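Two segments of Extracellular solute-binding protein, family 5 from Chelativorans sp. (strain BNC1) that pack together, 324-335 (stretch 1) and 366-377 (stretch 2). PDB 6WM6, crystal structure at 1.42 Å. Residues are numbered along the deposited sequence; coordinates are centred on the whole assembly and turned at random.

Stretch 1, residues 324-335: RKAVLTAIDAGD
Stretch 2 366-377: RRGARGYGTGDV

All four direct hydrogen bonds between the stretches are backbone to backbone. Two use helix carbonyls, Leu328 O and Thr329 O; a third uses Ile331 O, just past the helix end. That helix enters stretch 1 from earlier in the chain and runs through Ala330. Ile331 leaves helical angles (phi/psi -61/134), Asp332 follows at -102/96, and a new helix starts at Ala333.

Stretch 2 begins with a weakly bonded helix, about 366-369. Gly371 ends it in a Schellman motif at 83/-1. A type II turn runs from Gly371 to Thr374, with Tyr372 at -70/141 and Gly373 at 78/8. Thr374 (-89/-3), Gly375 (68/30) and Asp376 (-101/87) complete the loop.

In register, the CA atoms of Thr329 and Tyr372 are 4.2 Å apart, those of Asp332 and Gly375 3.8 Å, and those of Ala333 and Gly373 4.6 Å. Gly373 N donates to Leu328 O at 2.8 Å, nearly straight at 172°. Asp376 N donates to Thr329 O at 3.1 Å, and Gly375 N to Ile331 O at 3.0 Å. In return, Ala333 N donates to Gly373 O at 2.9 Å. A single beta bridge pairs Asp332 with Thr374. Gly375 CA also lies 3.4 Å from Ala330 O.

Glycine suits the close approach. A CB on Gly373 would sit 3.2 Å from Ala333 CB, and one on Gly375 would sit 3.0 Å from Asp332 CG. Positive phi favours glycine at both sites. At Gly371, a CB would jam against the preceding carbonyl.

Tyr372 supplies the main side-chain packing and is buried (chi1 -52°, chi2 -21°). Leu328 (m, t) points toward stretch 2 and lays CD1 over one face of the Tyr372 ring, 4.1 Å from the ring centroid. Thr329 OG1 lies at the ring edge, 4.1 Å from Tyr372 CD1. Lys325 is extended (m, t, t, t), with CE 3.6 Å from Tyr372 OH. Water 1 donates to Tyr372 OH at 2.8 Å and accepts a weak bond from Lys325 NZ at 3.3 Å.

Thr329 (m) donates from OG1 to Lys325 O at 2.8 Å. Water 2 bridges Thr329 OG1 and Arg370 O, 2.7 Å from each. Small Ala333 points toward stretch 2, and its CB covers one face of the Arg367 guanidinium, 3.6 Å from NH2. Asp332 (t) caps the new helix: its OD1 accepts from Asp335 N at 3.0 Å. Thr374 (p) donates from OG1 to Gly371 O at 2.8 Å, across the turn. Together the stretches bury 592 Å².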

ATOM      1  N   ARG A 324     -25.644 -10.000  -6.704  1.00 16.95           N
ATOM      2  CA  ARG A 324     -24.198  -9.997  -6.476  1.00 17.28           C
ATOM      3  C   ARG A 324     -23.613 -11.372  -6.732  1.00 16.37           C
ATOM      4  O   ARG A 324     -22.625 -11.519  -7.482  1.00 16.56           O
ATOM      5  CB  ARG A 324     -23.865  -9.553  -5.054  1.00 17.49           C
ATOM      6  CG  ARG A 324     -24.306  -8.130  -4.763  1.00 17.52           C
ATOM      7  CD  ARG A 324     -23.609  -7.533  -3.537  1.00 17.77           C
ATOM      8  NE  ARG A 324     -23.763  -8.220  -2.251  1.00 17.16           N
ATOM      9  CZ  ARG A 324     -24.765  -8.007  -1.399  1.00 17.86           C
ATOM     10  NH1 ARG A 324     -25.751  -7.180  -1.716  1.00 18.94           N
ATOM     11  NH2 ARG A 324     -24.763  -8.623  -0.230  1.00 18.59           N
ATOM     12  N   LYS A 325     -24.205 -12.405  -6.124  1.00 17.20           N
ATOM     13  CA  LYS A 325     -23.661 -13.747  -6.280  1.00 17.60           C
ATOM     14  C   LYS A 325     -23.758 -14.232  -7.715  1.00 18.13           C
ATOM     15  O   LYS A 325     -22.844 -14.908  -8.209  1.00 18.65           O
ATOM     16  CB  LYS A 325     -24.336 -14.715  -5.312  1.00 19.08           C
ATOM     17  CG  LYS A 325     -23.975 -14.414  -3.872  1.00 19.72           C
ATOM     18  CD  LYS A 325     -24.554 -15.386  -2.869  1.00 21.53           C
ATOM     19  CE  LYS A 325     -24.015 -15.024  -1.496  1.00 26.06           C
ATOM     20  NZ  LYS A 325     -24.442 -15.942  -0.412  1.00 33.58           N
ATOM     21  N   ALA A 326     -24.835 -13.886  -8.416  1.00 18.10           N
ATOM     22  CA  ALA A 326     -24.960 -14.308  -9.802  1.00 19.10           C
ATOM     23  C   ALA A 326     -23.894 -13.660 -10.669  1.00 17.96           C
ATOM     24  O   ALA A 326     -23.242 -14.333 -11.484  1.00 18.92           O
ATOM     25  CB  ALA A 326     -26.353 -13.966 -10.334  1.00 19.85           C
ATOM     26  N   VAL A 327     -23.674 -12.359 -10.491  1.00 17.17           N
ATOM     27  CA  VAL A 327     -22.626 -11.669 -11.247  1.00 18.91           C
ATOM     28  C   VAL A 327     -21.268 -12.294 -10.976  1.00 17.67           C
ATOM     29  O   VAL A 327     -20.493 -12.571 -11.909  1.00 18.20           O
ATOM     30  CB  VAL A 327     -22.657 -10.159 -10.941  1.00 19.08           C
ATOM     31  CG1 VAL A 327     -21.347  -9.470 -11.347  1.00 21.24           C
ATOM     32  CG2 VAL A 327     -23.870  -9.527 -11.621  1.00 20.27           C
ATOM     33  N   LEU A 328     -20.955 -12.528  -9.704  1.00 17.25           N
ATOM     34  CA  LEU A 328     -19.632 -13.066  -9.385  1.00 17.31           C
ATOM     35  C   LEU A 328     -19.456 -14.481  -9.921  1.00 18.97           C
ATOM     36  O   LEU A 328     -18.349 -14.852 -10.330  1.00 18.62           O
ATOM     37  CB  LEU A 328     -19.373 -13.035  -7.886  1.00 17.32           C
ATOM     38  CG  LEU A 328     -19.356 -11.648  -7.229  1.00 17.61           C
ATOM     39  CD1 LEU A 328     -18.865 -11.766  -5.801  1.00 17.84           C
ATOM     40  CD2 LEU A 328     -18.539 -10.687  -8.047  1.00 17.90           C
ATOM     41  N   THR A 329     -20.531 -15.267  -9.967  1.00 18.69           N
ATOM     42  CA  THR A 329     -20.453 -16.629 -10.486  1.00 18.34           C
ATOM     43  C   THR A 329     -20.250 -16.634 -11.996  1.00 19.59           C
ATOM     44  O   THR A 329     -19.514 -17.482 -12.524  1.00 19.58           O
ATOM     45  CB  THR A 329     -21.725 -17.365 -10.086  1.00 18.37           C
ATOM     46  OG1 THR A 329     -21.812 -17.435  -8.660  1.00 19.54           O
ATOM     47  CG2 THR A 329     -21.766 -18.798 -10.636  1.00 19.99           C
ATOM     48  N   ALA A 330     -20.871 -15.696 -12.706  1.00 18.42           N
ATOM     49  CA  ALA A 330     -20.728 -15.606 -14.150  1.00 19.34           C
ATOM     50  C   ALA A 330     -19.356 -15.105 -14.578  1.00 20.22           C
ATOM     51  O   ALA A 330     -18.881 -15.439 -15.676  1.00 20.68           O
ATOM     52  CB  ALA A 330     -21.805 -14.674 -14.702  1.00 20.91           C
ATOM     53  N   ILE A 331     -18.697 -14.288 -13.758  1.00 19.27           N
ATOM     54  CA  ILE A 331     -17.362 -13.812 -14.115  1.00 18.57           C
ATOM     55  C   ILE A 331     -16.427 -15.002 -14.244  1.00 19.63           C
ATOM     56  O   ILE A 331     -16.394 -15.894 -13.389  1.00 20.90           O
ATOM     57  CB  ILE A 331     -16.882 -12.784 -13.079  1.00 20.11           C
ATOM     58  CG1 ILE A 331     -17.671 -11.503 -13.236  1.00 20.16           C
ATOM     59  CG2 ILE A 331     -15.387 -12.545 -13.203  1.00 21.04           C
ATOM     60  CD1 ILE A 331     -17.434 -10.482 -12.133  1.00 23.83           C
ATOM     61  N   ASP A 332     -15.641 -15.017 -15.327  1.00 20.53           N
ATOM     62  CA  ASP A 332     -14.670 -16.086 -15.590  1.00 22.73           C
ATOM     63  C   ASP A 332     -13.295 -15.556 -15.217  1.00 22.02           C
ATOM     64  O   ASP A 332     -12.650 -14.868 -16.012  1.00 21.86           O
ATOM     65  CB  ASP A 332     -14.730 -16.474 -17.067  1.00 22.06           C
ATOM     66  CG  ASP A 332     -13.867 -17.680 -17.408  1.00 27.13           C
ATOM     67  OD1 ASP A 332     -12.891 -17.963 -16.685  1.00 26.43           O
ATOM     68  OD2 ASP A 332     -14.172 -18.334 -18.428  1.00 31.08           O
ATOM     69  N   ALA A 333     -12.846 -15.862 -13.995  1.00 20.90           N
ATOM     70  CA  ALA A 333     -11.579 -15.319 -13.513  1.00 20.76           C
ATOM     71  C   ALA A 333     -10.395 -15.913 -14.257  1.00 21.19           C
ATOM     72  O   ALA A 333      -9.388 -15.220 -14.449  1.00 21.19           O
ATOM     73  CB  ALA A 333     -11.434 -15.555 -12.006  1.00 21.18           C
ATOM     74  N   GLY A 334     -10.497 -17.165 -14.687  1.00 22.27           N
ATOM     75  CA  GLY A 334      -9.431 -17.746 -15.498  1.00 23.55           C
ATOM     76  C   GLY A 334      -9.231 -16.980 -16.784  1.00 23.33           C
ATOM     77  O   GLY A 334      -8.107 -16.664 -17.168  1.00 23.76           O
ATOM     78  N   ASP A 335     -10.331 -16.650 -17.460  1.00 22.94           N
ATOM     79  CA  ASP A 335     -10.230 -15.871 -18.690  1.00 25.13           C
ATOM     80  C   ASP A 335      -9.756 -14.457 -18.406  1.00 22.80           C
ATOM     81  O   ASP A 335      -8.963 -13.887 -19.162  1.00 25.47           O
ATOM     82  CB  ASP A 335     -11.593 -15.834 -19.385  1.00 25.52           C
ATOM     83  CG  ASP A 335     -11.535 -15.129 -20.731  1.00 27.74           C
ATOM     84  OD1 ASP A 335     -10.915 -15.697 -21.660  1.00 30.51           O
ATOM     85  OD2 ASP A 335     -12.078 -14.003 -20.861  1.00 26.45           O
ATOM     86  N   ARG A 366     -11.185 -18.804  -1.120  1.00 18.18           N
ATOM     87  CA  ARG A 366     -12.549 -18.711  -0.620  1.00 17.97           C
ATOM     88  C   ARG A 366     -13.509 -18.208  -1.696  1.00 18.87           C
ATOM     89  O   ARG A 366     -14.705 -18.530  -1.659  1.00 20.24           O
ATOM     90  CB  ARG A 366     -12.546 -17.827   0.624  1.00 17.04           C
ATOM     91  CG  ARG A 366     -11.724 -18.491   1.728  1.00 21.35           C
ATOM     92  CD  ARG A 366     -11.601 -17.715   3.069  1.00 19.06           C
ATOM     93  NE  ARG A 366     -10.836 -18.571   3.972  1.00 19.88           N
ATOM     94  CZ  ARG A 366      -9.564 -18.391   4.320  1.00 18.62           C
ATOM     95  NH1 ARG A 366      -8.902 -17.309   3.960  1.00 18.36           N
ATOM     96  NH2 ARG A 366      -8.957 -19.304   5.058  1.00 20.44           N
ATOM     97  N   ARG A 367     -12.998 -17.456  -2.663  1.00 18.62           N
ATOM     98  CA  ARG A 367     -13.756 -17.038  -3.842  1.00 18.97           C
ATOM     99  C   ARG A 367     -14.245 -18.245  -4.638  1.00 19.11           C
ATOM    100  O   ARG A 367     -15.450 -18.426  -4.856  1.00 18.35           O
ATOM    101  CB  ARG A 367     -12.811 -16.158  -4.680  1.00 18.09           C
ATOM    102  CG  ARG A 367     -13.377 -15.580  -5.965  1.00 17.81           C
ATOM    103  CD  ARG A 367     -12.271 -14.865  -6.746  1.00 17.77           C
ATOM    104  NE  ARG A 367     -11.388 -15.786  -7.439  1.00 18.28           N
ATOM    105  CZ  ARG A 367     -10.478 -15.435  -8.323  1.00 18.20           C
ATOM    106  NH1 ARG A 367     -10.277 -14.167  -8.608  1.00 20.07           N
ATOM    107  NH2 ARG A 367      -9.762 -16.366  -8.956  1.00 19.83           N
ATOM    108  N   GLY A 368     -13.317 -19.103  -5.055  1.00 19.45           N
ATOM    109  CA  GLY A 368     -13.681 -20.265  -5.849  1.00 20.13           C
ATOM    110  C   GLY A 368     -14.483 -21.284  -5.079  1.00 19.94           C
ATOM    111  O   GLY A 368     -15.315 -21.981  -5.662  1.00 22.28           O
ATOM    112  N   ALA A 369     -14.264 -21.379  -3.769  1.00 19.24           N
ATOM    113  CA  ALA A 369     -15.034 -22.301  -2.949  1.00 20.03           C
ATOM    114  C   ALA A 369     -16.526 -22.002  -3.029  1.00 20.05           C
ATOM    115  O   ALA A 369     -17.354 -22.890  -2.817  1.00 22.77           O
ATOM    116  CB  ALA A 369     -14.578 -22.231  -1.497  1.00 22.37           C
ATOM    117  N   ARG A 370     -16.892 -20.769  -3.333  1.00 19.71           N
ATOM    118  CA  ARG A 370     -18.281 -20.334  -3.426  1.00 19.70           C
ATOM    119  C   ARG A 370     -18.781 -20.282  -4.848  1.00 19.50           C
ATOM    120  O   ARG A 370     -19.922 -19.869  -5.071  1.00 21.59           O
ATOM    121  CB  ARG A 370     -18.409 -18.957  -2.761  1.00 19.60           C
ATOM    122  CG  ARG A 370     -18.332 -19.068  -1.248  1.00 18.92           C
ATOM    123  CD  ARG A 370     -17.894 -17.770  -0.546  1.00 20.95           C
ATOM    124  NE  ARG A 370     -17.904 -18.019   0.891  1.00 20.65           N
ATOM    125  CZ  ARG A 370     -16.978 -18.714   1.547  1.00 18.35           C
ATOM    126  NH1 ARG A 370     -15.888 -19.133   0.920  1.00 21.04           N
ATOM    127  NH2 ARG A 370     -17.150 -18.959   2.837  1.00 20.28           N
ATOM    128  N   GLY A 371     -17.973 -20.711  -5.808  1.00 19.19           N
ATOM    129  CA  GLY A 371     -18.330 -20.660  -7.209  1.00 20.79           C
ATOM    130  C   GLY A 371     -18.088 -19.331  -7.866  1.00 19.96           C
ATOM    131  O   GLY A 371     -18.360 -19.183  -9.068  1.00 19.57           O
ATOM    132  N   TYR A 372     -17.596 -18.343  -7.129  1.00 18.51           N
ATOM    133  CA  TYR A 372     -17.324 -17.054  -7.740  1.00 18.29           C
ATOM    134  C   TYR A 372     -16.135 -17.186  -8.684  1.00 18.40           C
ATOM    135  O   TYR A 372     -15.151 -17.876  -8.385  1.00 19.63           O
ATOM    136  CB  TYR A 372     -17.003 -15.994  -6.689  1.00 18.09           C
ATOM    137  CG  TYR A 372     -17.981 -15.810  -5.542  1.00 17.53           C
ATOM    138  CD1 TYR A 372     -19.311 -16.233  -5.613  1.00 18.83           C
ATOM    139  CD2 TYR A 372     -17.563 -15.193  -4.374  1.00 18.40           C
ATOM    140  CE1 TYR A 372     -20.171 -16.058  -4.535  1.00 17.62           C
ATOM    141  CE2 TYR A 372     -18.403 -15.012  -3.308  1.00 17.70           C
ATOM    142  CZ  TYR A 372     -19.707 -15.438  -3.390  1.00 18.05           C
ATOM    143  OH  TYR A 372     -20.530 -15.277  -2.289  1.00 19.61           O
ATOM    144  N   GLY A 373     -16.206 -16.511  -9.816  1.00 18.01           N
ATOM    145  CA  GLY A 373     -15.098 -16.518 -10.766  1.00 18.95           C
ATOM    146  C   GLY A 373     -14.996 -17.766 -11.615  1.00 19.96           C
ATOM    147  O   GLY A 373     -14.018 -17.913 -12.350  1.00 21.55           O
ATOM    148  N   THR A 374     -15.977 -18.661 -11.556  1.00 19.39           N
ATOM    149  CA  THR A 374     -15.912 -19.928 -12.287  1.00 21.16           C
ATOM    150  C   THR A 374     -16.480 -19.835 -13.698  1.00 23.93           C
ATOM    151  O   THR A 374     -16.427 -20.829 -14.438  1.00 26.93           O
ATOM    152  CB  THR A 374     -16.604 -21.054 -11.510  1.00 22.58           C
ATOM    153  OG1 THR A 374     -17.995 -20.756 -11.322  1.00 23.58           O
ATOM    154  CG2 THR A 374     -15.939 -21.276 -10.166  1.00 24.74           C
ATOM    155  N   GLY A 375     -17.024 -18.693 -14.099  1.00 21.74           N
ATOM    156  CA  GLY A 375     -17.545 -18.541 -15.445  1.00 22.35           C
ATOM    157  C   GLY A 375     -18.769 -19.385 -15.703  1.00 26.07           C
ATOM    158  O   GLY A 375     -19.003 -19.792 -16.852  1.00 29.88           O
ATOM    159  N   ASP A 376     -19.560 -19.656 -14.679  1.00 23.35           N
ATOM    160  CA  ASP A 376     -20.626 -20.663 -14.736  1.00 23.93           C
ATOM    161  C   ASP A 376     -21.958 -19.950 -14.945  1.00 24.93           C
ATOM    162  O   ASP A 376     -22.676 -19.635 -13.990  1.00 23.92           O
ATOM    163  CB  ASP A 376     -20.617 -21.484 -13.450  1.00 25.06           C
ATOM    164  CG  ASP A 376     -21.490 -22.721 -13.540  1.00 29.16           C
ATOM    165  OD1 ASP A 376     -22.359 -22.793 -14.452  1.00 29.59           O
ATOM    166  OD2 ASP A 376     -21.303 -23.613 -12.690  1.00 30.25           O
ATOM    167  N   VAL A 377     -22.283 -19.699 -16.215  1.00 25.05           N
ATOM    168  CA  VAL A 377     -23.479 -18.934 -16.553  1.00 25.25           C
ATOM    169  C   VAL A 377     -24.742 -19.669 -16.121  1.00 26.43           C
ATOM    170  O   VAL A 377     -25.689 -19.056 -15.617  1.00 25.32           O
ATOM    171  CB  VAL A 377     -23.496 -18.609 -18.057  1.00 29.79           C
ATOM    172  CG1 VAL A 377     -24.868 -18.091 -18.475  1.00 34.93           C
ATOM    173  CG2 VAL A 377     -22.425 -17.592 -18.377  1.00 36.49           C
TER
HETATM  174  O   HOH W   1     -21.718 -17.614  -1.214  1.00 39.22           O
HETATM  175  O   HOH W   2     -21.985 -19.460  -6.826  1.00 22.63           O
HETATM  176  O   HOH W   3     -12.266 -19.460 -13.954  1.00 34.59           O